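Local coordinates for protein KmHsv2 (Kluyveromyces marxianus, PDB 3VU4) that probably binds phosphoinositides at membranes, as a seven-bladed beta-propeller of the PROPPIN family related to the autophagy protein Atg18, at residues A[22-27]-A[61-66]; A[40-45]-A[54-59]; A[71-76]-A[86-91]. One frame throughout, in Å; residues are numbered along the deposited sequence.

Interaction 1. Residues A[22-27]-A[61-66]; sequences VTDYEF and LSKVRM
Strands 24-27 and 63-66 are the first strands of two successive propeller blades, running nearly parallel, with short axes that approach to 6.0 Å. Side chains and waters, not main-chain pairing, bridge them. The main bridge is Asp24, whose CG stands anti to the backbone N (chi1 -165°), carrying the carboxylate across to the second strand. Two N-H groups grip OD2. The backbone N of Val64 meets the anti lone pair of Asp24 OD2 at 3.0 Å with a fairly straight bond (159°). Arg65 NH1 takes the syn lone pair of Asp24 OD2 at 3.1 Å as a salt bridge, the carboxylate and guanidinium planes turned 45° apart. Water 1 extends the bridge, giving a hydrogen to Asp24 OD1 at 2.6 Å and accepting from Arg65 NH2 at 3.1 Å, in the guanidinium plane. The same NH1 turns back to Val64 O (2.9 Å), and NE bonds to Leu106 O, so the guanidinium's rotation is fixed from several sides. Glu26 CG lies over one of its faces; the Glu26 carboxylate receives Phe27 N on OE1, while OE2 has a long, weak ion pair with Lys310. Nearer the N-terminal ends of the two segments, Thr23 OG1 donates to Leu61 O (2.7 Å) from above the carbonyl plane, and also bonds to Ser37 OG. At the far end, water 2 joins Phe27 O to Met66 N, accepting from the latter at 2.8 Å. Such first, innermost strands of consecutive blades, side by side around a central axis, are typical of a beta-propeller.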
loop_
_atom_site.group_PDB
_atom_site.type_symbol
_atom_site.label_atom_id
_atom_site.label_comp_id
_atom_site.label_asym_id
_atom_site.label_seq_id
_atom_site.Cartn_x
_atom_site.Cartn_y
_atom_site.Cartn_z
ATOM N N VAL A 22 14.897 8.196 -8.884
ATOM C CA VAL A 22 14.490 7.208 -7.903
ATOM C C VAL A 22 14.146 5.956 -8.717
ATOM O O VAL A 22 13.402 6.028 -9.690
ATOM C CB VAL A 22 13.267 7.714 -7.129
ATOM C CG1 VAL A 22 12.701 6.620 -6.234
ATOM C CG2 VAL A 22 13.672 8.908 -6.309
ATOM N N THR A 23 14.706 4.813 -8.344
ATOM C CA THR A 23 14.439 3.590 -9.087
ATOM C C THR A 23 13.389 2.721 -8.398
ATOM O O THR A 23 12.882 1.756 -8.976
ATOM C CB THR A 23 15.744 2.778 -9.296
ATOM O OG1 THR A 23 16.421 2.617 -8.042
ATOM C CG2 THR A 23 16.667 3.505 -10.267
ATOM N N ASP A 24 13.063 3.077 -7.159
ATOM C CA ASP A 24 12.064 2.358 -6.383
ATOM C C ASP A 24 11.947 3.026 -5.023
ATOM O O ASP A 24 12.895 3.654 -4.545
ATOM C CB ASP A 24 12.461 0.886 -6.217
ATOM C CG ASP A 24 11.302 0.013 -5.750
ATOM O OD1 ASP A 24 10.163 0.231 -6.214
ATOM O OD2 ASP A 24 11.531 -0.904 -4.936
ATOM N N TYR A 25 10.771 2.908 -4.418
ATOM C CA TYR A 25 10.509 3.490 -3.111
ATOM C C TYR A 25 9.349 2.723 -2.498
ATOM O O TYR A 25 8.487 2.220 -3.212
ATOM C CB TYR A 25 10.171 4.981 -3.234
ATOM C CG TYR A 25 8.952 5.297 -4.075
ATOM C CD1 TYR A 25 8.897 4.942 -5.427
ATOM C CD2 TYR A 25 7.853 5.964 -3.519
ATOM C CE1 TYR A 25 7.772 5.238 -6.210
ATOM C CE2 TYR A 25 6.725 6.271 -4.290
ATOM C CZ TYR A 25 6.690 5.902 -5.631
ATOM O OH TYR A 25 5.576 6.183 -6.386
ATOM N N GLU A 26 9.329 2.628 -1.177
ATOM C CA GLU A 26 8.279 1.881 -0.508
ATOM C C GLU A 26 8.274 2.224 0.980
ATOM O O GLU A 26 9.313 2.577 1.540
ATOM C CB GLU A 26 8.532 0.385 -0.722
ATOM C CG GLU A 26 7.425 -0.533 -0.261
ATOM C CD GLU A 26 6.103 -0.199 -0.908
ATOM O OE1 GLU A 26 5.472 0.793 -0.476
ATOM O OE2 GLU A 26 5.702 -0.919 -1.850
ATOM N N PHE A 27 7.100 2.142 1.605
ATOM C CA PHE A 27 6.951 2.430 3.032
ATOM C C PHE A 27 7.233 1.163 3.838
ATOM O O PHE A 27 7.146 0.059 3.301
ATOM C CB PHE A 27 5.518 2.872 3.333
ATOM C CG PHE A 27 5.109 4.117 2.628
ATOM C CD1 PHE A 27 5.345 5.364 3.197
ATOM C CD2 PHE A 27 4.506 4.050 1.372
ATOM C CE1 PHE A 27 4.989 6.522 2.532
ATOM C CE2 PHE A 27 4.147 5.205 0.700
ATOM C CZ PHE A 27 4.390 6.445 1.281
ATOM N N LEU A 61 20.725 -0.490 -7.691
ATOM C CA LEU A 61 19.520 -0.723 -6.907
ATOM C C LEU A 61 18.295 -0.648 -7.796
ATOM O O LEU A 61 17.990 0.388 -8.378
ATOM C CB LEU A 61 19.413 0.282 -5.770
ATOM C CG LEU A 61 20.411 -0.011 -4.653
ATOM C CD1 LEU A 61 20.189 0.959 -3.507
ATOM C CD2 LEU A 61 20.233 -1.442 -4.179
ATOM N N SER A 62 17.606 -1.776 -7.888
ATOM C CA SER A 62 16.424 -1.920 -8.716
ATOM C C SER A 62 15.131 -1.982 -7.889
ATOM O O SER A 62 14.049 -1.588 -8.357
ATOM C CB SER A 62 16.584 -3.188 -9.551
ATOM O OG SER A 62 15.336 -3.699 -9.960
ATOM N N LYS A 63 15.258 -2.480 -6.663
ATOM C CA LYS A 63 14.131 -2.629 -5.763
ATOM C C LYS A 63 14.645 -2.571 -4.325
ATOM O O LYS A 63 15.726 -3.079 -4.021
ATOM C CB LYS A 63 13.442 -3.963 -6.053
ATOM C CG LYS A 63 12.242 -4.284 -5.181
ATOM C CD LYS A 63 11.326 -5.206 -5.938
ATOM C CE LYS A 63 10.803 -4.480 -7.165
ATOM N NZ LYS A 63 10.144 -5.382 -8.133
ATOM N N VAL A 64 13.876 -1.955 -3.437
ATOM C CA VAL A 64 14.314 -1.830 -2.060
ATOM C C VAL A 64 13.154 -1.928 -1.049
ATOM O O VAL A 64 12.076 -1.376 -1.262
ATOM C CB VAL A 64 15.095 -0.492 -1.893
ATOM C CG1 VAL A 64 14.157 0.701 -2.089
ATOM C CG2 VAL A 64 15.780 -0.445 -0.548
ATOM N N ARG A 65 13.391 -2.652 0.044
ATOM C CA ARG A 65 12.388 -2.852 1.097
ATOM C C ARG A 65 13.037 -2.753 2.470
ATOM O O ARG A 65 14.252 -2.927 2.606
ATOM C CB ARG A 65 11.758 -4.243 0.977
ATOM C CG ARG A 65 11.040 -4.518 -0.327
ATOM C CD ARG A 65 9.699 -3.829 -0.374
ATOM N NE ARG A 65 8.989 -4.164 -1.599
ATOM C CZ ARG A 65 9.120 -3.503 -2.742
ATOM N NH1 ARG A 65 9.931 -2.453 -2.811
ATOM N NH2 ARG A 65 8.462 -3.911 -3.821
ATOM N N MET A 66 12.239 -2.467 3.492
ATOM C CA MET A 66 12.787 -2.411 4.838
ATOM C C MET A 66 11.901 -3.186 5.814
ATOM O O MET A 66 10.715 -3.405 5.554
ATOM C CB MET A 66 12.990 -0.960 5.289
ATOM C CG MET A 66 11.760 -0.194 5.706
ATOM S SD MET A 66 12.196 1.546 6.037
ATOM C CE MET A 66 12.906 1.428 7.696
HETATM O O HOH W 1 8.568 -1.870 -6.095
HETATM O O HOH W 2 9.704 -1.641 2.542
#

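Interaction 2. Residues A[40-45]-A[54-59]; sequences KSFEIY and MSQEMR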
loop_
_atom_site.group_PDB
_atom_site.type_symbol
_atom_site.label_atom_id
_atom_site.label_comp_id
_atom_site.label_asym_id
_atom_site.label_seq_id
_atom_site.Cartn_x
_atom_site.Cartn_y
_atom_site.Cartn_z
ATOM N N LYS A 40 22.674 5.744 -7.366
ATOM C CA LYS A 40 23.845 5.780 -6.510
ATOM C C LYS A 40 23.689 5.306 -5.067
ATOM O O LYS A 40 24.693 5.042 -4.405
ATOM C CB LYS A 40 24.406 7.205 -6.514
ATOM C CG LYS A 40 24.811 7.711 -7.903
ATOM C CD LYS A 40 24.875 9.236 -7.966
ATOM C CE LYS A 40 25.810 9.809 -6.911
ATOM N NZ LYS A 40 25.841 11.295 -6.969
ATOM N N SER A 41 22.461 5.192 -4.565
ATOM C CA SER A 41 22.280 4.757 -3.176
ATOM C C SER A 41 20.837 4.473 -2.810
ATOM O O SER A 41 19.947 4.522 -3.657
ATOM C CB SER A 41 22.770 5.843 -2.227
ATOM O OG SER A 41 21.847 6.923 -2.213
ATOM N N PHE A 42 20.624 4.163 -1.532
ATOM C CA PHE A 42 19.288 3.947 -1.007
ATOM C C PHE A 42 19.205 4.849 0.217
ATOM O O PHE A 42 20.183 5.015 0.938
ATOM C CB PHE A 42 19.015 2.457 -0.696
ATOM C CG PHE A 42 19.598 1.938 0.599
ATOM C CD1 PHE A 42 19.076 2.324 1.834
ATOM C CD2 PHE A 42 20.607 0.975 0.577
ATOM C CE1 PHE A 42 19.547 1.749 3.027
ATOM C CE2 PHE A 42 21.081 0.397 1.765
ATOM C CZ PHE A 42 20.550 0.784 2.986
ATOM N N GLU A 43 18.050 5.472 0.413
ATOM C CA GLU A 43 17.849 6.397 1.517
ATOM C C GLU A 43 16.629 5.968 2.309
ATOM O O GLU A 43 15.730 5.323 1.769
ATOM C CB GLU A 43 17.611 7.802 0.966
ATOM C CG GLU A 43 18.512 8.171 -0.205
ATOM C CD GLU A 43 19.903 8.588 0.240
ATOM O OE1 GLU A 43 20.802 8.707 -0.626
ATOM O OE2 GLU A 43 20.087 8.807 1.458
ATOM N N ILE A 44 16.596 6.332 3.585
ATOM C CA ILE A 44 15.472 5.996 4.443
ATOM C C ILE A 44 15.050 7.249 5.191
ATOM O O ILE A 44 15.894 7.998 5.681
ATOM C CB ILE A 44 15.844 4.904 5.462
ATOM C CG1 ILE A 44 16.272 3.634 4.724
ATOM C CG2 ILE A 44 14.649 4.600 6.363
ATOM C CD1 ILE A 44 16.807 2.550 5.639
ATOM N N TYR A 45 13.743 7.478 5.267
ATOM C CA TYR A 45 13.217 8.648 5.956
ATOM C C TYR A 45 12.100 8.286 6.914
ATOM O O TYR A 45 11.544 7.188 6.871
ATOM C CB TYR A 45 12.634 9.658 4.961
ATOM C CG TYR A 45 13.513 10.000 3.782
ATOM C CD1 TYR A 45 13.700 9.088 2.731
ATOM C CD2 TYR A 45 14.155 11.240 3.709
ATOM C CE1 TYR A 45 14.505 9.407 1.638
ATOM C CE2 TYR A 45 14.962 11.568 2.626
ATOM C CZ TYR A 45 15.131 10.653 1.595
ATOM O OH TYR A 45 15.913 10.994 0.518
ATOM N N MET A 54 18.832 8.134 7.131
ATOM C CA MET A 54 19.941 7.312 6.672
ATOM C C MET A 54 20.221 7.323 5.181
ATOM O O MET A 54 19.311 7.404 4.356
ATOM C CB MET A 54 19.748 5.864 7.109
ATOM C CG MET A 54 20.943 4.989 6.776
ATOM S SD MET A 54 20.697 3.285 7.260
ATOM C CE MET A 54 20.761 3.418 9.082
ATOM N N SER A 55 21.505 7.217 4.854
ATOM C CA SER A 55 21.973 7.183 3.479
ATOM C C SER A 55 22.959 6.023 3.372
ATOM O O SER A 55 23.609 5.661 4.352
ATOM C CB SER A 55 22.665 8.495 3.128
ATOM O OG SER A 55 23.073 8.495 1.774
ATOM N N GLN A 56 23.072 5.436 2.189
ATOM C CA GLN A 56 23.970 4.307 1.997
ATOM C C GLN A 56 24.284 4.132 0.525
ATOM O O GLN A 56 23.393 3.857 -0.277
ATOM C CB GLN A 56 23.325 3.030 2.541
ATOM C CG GLN A 56 24.045 1.747 2.166
ATOM C CD GLN A 56 25.483 1.713 2.645
ATOM O OE1 GLN A 56 25.753 1.709 3.850
ATOM N NE2 GLN A 56 26.419 1.691 1.700
ATOM N N GLU A 57 25.549 4.282 0.161
ATOM C CA GLU A 57 25.915 4.134 -1.233
ATOM C C GLU A 57 25.823 2.704 -1.710
ATOM O O GLU A 57 26.135 1.765 -0.982
ATOM C CB GLU A 57 27.312 4.672 -1.485
ATOM C CG GLU A 57 27.373 6.174 -1.425
ATOM C CD GLU A 57 28.741 6.695 -1.781
ATOM O OE1 GLU A 57 28.930 7.933 -1.760
ATOM O OE2 GLU A 57 29.628 5.863 -2.081
ATOM N N MET A 58 25.381 2.564 -2.951
ATOM C CA MET A 58 25.211 1.273 -3.583
ATOM C C MET A 58 24.646 1.566 -4.960
ATOM O O MET A 58 23.798 2.448 -5.111
ATOM C CB MET A 58 24.230 0.432 -2.778
ATOM C CG MET A 58 24.237 -1.026 -3.130
ATOM S SD MET A 58 23.349 -1.921 -1.867
ATOM C CE MET A 58 24.531 -1.826 -0.504
ATOM N N ARG A 59 25.111 0.833 -5.963
ATOM C CA ARG A 59 24.647 1.056 -7.323
ATOM C C ARG A 59 23.823 -0.113 -7.830
ATOM O O ARG A 59 23.839 -1.189 -7.234
ATOM C CB ARG A 59 25.845 1.290 -8.250
ATOM C CG ARG A 59 26.702 2.504 -7.878
ATOM C CD ARG A 59 27.770 2.783 -8.936
ATOM N NE ARG A 59 27.203 2.986 -10.273
ATOM C CZ ARG A 59 26.444 4.023 -10.634
ATOM N NH1 ARG A 59 26.146 4.981 -9.761
ATOM N NH2 ARG A 59 25.976 4.106 -11.877
#
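Lys40-Tyr45 and Met54-Arg59 form one side each of an antiparallel beta hairpin, the third and fourth strands of a propeller blade. Lys40 O opens the pairing by accepting from Met58 N at 3.0 Å in a bond that is almost straight (177°), though the donor sits above the carbonyl plane. The Lys40 side chain runs alongside that of Arg59, its CG against the guanidinium edge. Ser41 faces Glu57 in a non-hydrogen-bonded pair; its OG donates instead to Glu43 OE1, 2.6 Å away, along its own strand. Phe42 then bonds through N to Gln56 O, and its CG occupies the crowded position between backbone N and carbonyl carbon (chi1 79°). One ring face thereby receives Gln56 CB, a CH-pi contact 3.7 Å from the ring centroid, while Gln56 bends away at chi2 to send NE2 to Glu57 O. Glu43, bent at chi2, brings its carboxylate over to Ser55 OG, but both possible bonds are weak; OE2 also has a weak bond to His52 NE2. Ile44 N donates to Met54 O at 3.0 Å, on a lone pair, and Ile44 CD1 approaches Met54 SD to 4.3 Å.

Interaction 3. Residues A[71-76]-A[86-91]; sequences NYVAFV and WDDVKK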
loop_
_atom_site.group_PDB
_atom_site.type_symbol
_atom_site.label_atom_id
_atom_site.label_comp_id
_atom_site.label_asym_id
_atom_site.label_seq_id
_atom_site.Cartn_x
_atom_site.Cartn_y
_atom_site.Cartn_z
ATOM N N ASN A 71 17.594 -3.012 11.463
ATOM C CA ASN A 71 18.780 -2.672 10.692
ATOM C C ASN A 71 18.794 -3.485 9.406
ATOM O O ASN A 71 19.789 -3.512 8.691
ATOM C CB ASN A 71 20.036 -2.980 11.504
ATOM C CG ASN A 71 19.903 -2.568 12.959
ATOM O OD1 ASN A 71 19.455 -1.457 13.266
ATOM N ND2 ASN A 71 20.296 -3.463 13.869
ATOM N N TYR A 72 17.683 -4.151 9.113
ATOM C CA TYR A 72 17.611 -4.970 7.914
ATOM C C TYR A 72 16.807 -4.362 6.777
ATOM O O TYR A 72 15.763 -3.744 6.984
ATOM C CB TYR A 72 17.041 -6.346 8.250
ATOM C CG TYR A 72 17.912 -7.143 9.187
ATOM C CD1 TYR A 72 19.197 -7.544 8.810
ATOM C CD2 TYR A 72 17.458 -7.495 10.461
ATOM C CE1 TYR A 72 20.008 -8.279 9.678
ATOM C CE2 TYR A 72 18.260 -8.227 11.337
ATOM C CZ TYR A 72 19.531 -8.615 10.941
ATOM O OH TYR A 72 20.317 -9.341 11.807
ATOM N N VAL A 73 17.317 -4.548 5.570
ATOM C CA VAL A 73 16.671 -4.063 4.371
ATOM C C VAL A 73 16.897 -5.152 3.337
ATOM O O VAL A 73 17.790 -5.979 3.489
ATOM C CB VAL A 73 17.308 -2.745 3.874
ATOM C CG1 VAL A 73 17.169 -1.665 4.926
ATOM C CG2 VAL A 73 18.767 -2.963 3.551
ATOM N N ALA A 74 16.078 -5.164 2.296
ATOM C CA ALA A 74 16.206 -6.147 1.241
ATOM C C ALA A 74 16.253 -5.376 -0.066
ATOM O O ALA A 74 15.586 -4.352 -0.205
ATOM C CB ALA A 74 15.009 -7.081 1.258
ATOM N N PHE A 75 17.046 -5.849 -1.021
ATOM C CA PHE A 75 17.120 -5.179 -2.311
ATOM C C PHE A 75 17.561 -6.083 -3.452
ATOM O O PHE A 75 18.105 -7.167 -3.237
ATOM C CB PHE A 75 18.029 -3.945 -2.231
ATOM C CG PHE A 75 19.417 -4.227 -1.725
ATOM C CD1 PHE A 75 20.296 -5.018 -2.457
ATOM C CD2 PHE A 75 19.859 -3.665 -0.528
ATOM C CE1 PHE A 75 21.595 -5.242 -2.006
ATOM C CE2 PHE A 75 21.160 -3.883 -0.067
ATOM C CZ PHE A 75 22.027 -4.669 -0.807
ATOM N N VAL A 76 17.278 -5.633 -4.668
ATOM C CA VAL A 76 17.642 -6.349 -5.879
ATOM C C VAL A 76 18.535 -5.370 -6.621
ATOM O O VAL A 76 18.277 -4.167 -6.613
ATOM C CB VAL A 76 16.407 -6.663 -6.750
ATOM C CG1 VAL A 76 16.834 -7.298 -8.065
ATOM C CG2 VAL A 76 15.473 -7.590 -6.007
ATOM N N TRP A 86 20.169 -7.293 3.630
ATOM C CA TRP A 86 21.333 -6.513 4.054
ATOM C C TRP A 86 21.207 -5.890 5.438
ATOM O O TRP A 86 20.112 -5.544 5.878
ATOM C CB TRP A 86 21.590 -5.436 2.992
ATOM C CG TRP A 86 22.574 -4.354 3.324
ATOM C CD1 TRP A 86 22.358 -3.253 4.108
ATOM C CD2 TRP A 86 23.890 -4.205 2.777
ATOM N NE1 TRP A 86 23.457 -2.423 4.075
ATOM C CE2 TRP A 86 24.411 -2.985 3.269
ATOM C CE3 TRP A 86 24.681 -4.984 1.924
ATOM C CZ2 TRP A 86 25.686 -2.523 2.923
ATOM C CZ3 TRP A 86 25.950 -4.525 1.582
ATOM C CH2 TRP A 86 26.440 -3.306 2.085
ATOM N N ASP A 87 22.343 -5.756 6.117
ATOM C CA ASP A 87 22.388 -5.180 7.457
ATOM C C ASP A 87 22.776 -3.705 7.372
ATOM O O ASP A 87 23.815 -3.355 6.817
ATOM C CB ASP A 87 23.400 -5.942 8.321
ATOM C CG ASP A 87 23.248 -5.645 9.807
ATOM O OD1 ASP A 87 23.305 -4.458 10.195
ATOM O OD2 ASP A 87 23.072 -6.605 10.591
ATOM N N ASP A 88 21.926 -2.850 7.931
ATOM C CA ASP A 88 22.134 -1.407 7.933
ATOM C C ASP A 88 23.378 -0.943 8.663
ATOM O O ASP A 88 24.255 -0.314 8.077
ATOM C CB ASP A 88 20.939 -0.703 8.565
ATOM C CG ASP A 88 19.990 -0.156 7.541
ATOM O OD1 ASP A 88 20.477 0.398 6.534
ATOM O OD2 ASP A 88 18.764 -0.265 7.747
ATOM N N VAL A 89 23.424 -1.237 9.959
ATOM C CA VAL A 89 24.533 -0.844 10.817
ATOM C C VAL A 89 25.840 -1.586 10.528
ATOM O O VAL A 89 26.919 -1.018 10.684
ATOM C CB VAL A 89 24.136 -1.002 12.313
ATOM C CG1 VAL A 89 23.405 -2.316 12.528
ATOM C CG2 VAL A 89 25.367 -0.928 13.193
ATOM N N LYS A 90 25.750 -2.841 10.096
ATOM C CA LYS A 90 26.950 -3.618 9.788
ATOM C C LYS A 90 27.328 -3.564 8.311
ATOM O O LYS A 90 28.300 -4.193 7.903
ATOM C CB LYS A 90 26.766 -5.085 10.188
ATOM C CG LYS A 90 26.696 -5.345 11.687
ATOM C CD LYS A 90 26.735 -6.844 11.965
ATOM C CE LYS A 90 26.837 -7.152 13.454
ATOM N NZ LYS A 90 27.014 -8.616 13.698
ATOM N N LYS A 91 26.562 -2.815 7.519
ATOM C CA LYS A 91 26.807 -2.685 6.081
ATOM C C LYS A 91 27.258 -4.021 5.499
ATOM O O LYS A 91 28.253 -4.092 4.774
ATOM C CB LYS A 91 27.891 -1.641 5.803
ATOM C CG LYS A 91 27.729 -0.300 6.503
ATOM C CD LYS A 91 28.614 0.744 5.813
ATOM C CE LYS A 91 29.099 1.837 6.760
ATOM N NZ LYS A 91 28.000 2.586 7.423
#
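Trp86 O is held by one hydrogen bond, from Val73 N at 3.0 Å, in the carbonyl plane and fairly straight (158°), and by a looser C-H...O contact from Tyr72 CA. The Tyr72 ring also brings its edge up to this oxygen. In return Trp86 N donates to Val73 O at 2.7 Å, nearly along the C=O axis, which completes a hydrogen-bonded antiparallel pair. One step on, beyond the non-hydrogen-bonded pair Tyr72 with Asp87, Asp88 N bonds to Asn71 O. These links join the second and third strands of a four-stranded propeller blade and carry the pairing to the point where residues 88-91 turn toward the fourth strand. Asp87 sets that turn: OD1 accepts Lys90 N at 2.9 Å, three residues on, in an Asx motif, with the donor above the carboxylate plane. Its other oxygen, OD2, lies against Tyr72 CE1 at 3.6 Å, the ring and carboxylate planes 70° apart. An alanine in place of Asp87 would remove both oxygens and would probably leave the turn through Lys90 less firmly held and the packing against Tyr72 CE1 lost. On the sheet face of Val73 and Trp86 the contacts are mainly apolar. Val73 CG2 lies alongside the indole, 3.6 Å from Trp86 CD1, and Phe75 crosses obliquely, its CE2 3.5 Å from Trp86 CB, with 49° between its ring and the indole's five-membered ring. The backbone carbonyl carbon of Lys91 sits over one indole face. Val73 CG1 meets Asp88 OD2 inside, where both residues are buried. At the exposed end Val89 CG1 rests on the flat amide of Asn71, 3.5 Å from its CG.

Overall arrangement
The three contacts lie in two successive blades on one side of the propeller. Interaction 1 links their inner strands, whereas interactions 2 and 3 lie farther out, pairing later strands within the first and second blade; their centres are about 10 and 13 Å from that of interaction 1. Segment 61-66 touches both other contacts: Arg65 N probably bonds to Ala74 O (2.8 Å), tying interaction 1 to interaction 3. Leu61 CD1 packs on Phe42 CB at 3.4 Å, reaching interaction 2. Interactions 2 and 3, about 11 Å apart between centres, meet through Met58, whose CE touches Trp86 CH2 at 3.5 Å, and through Phe42 and Met54 against Asp88.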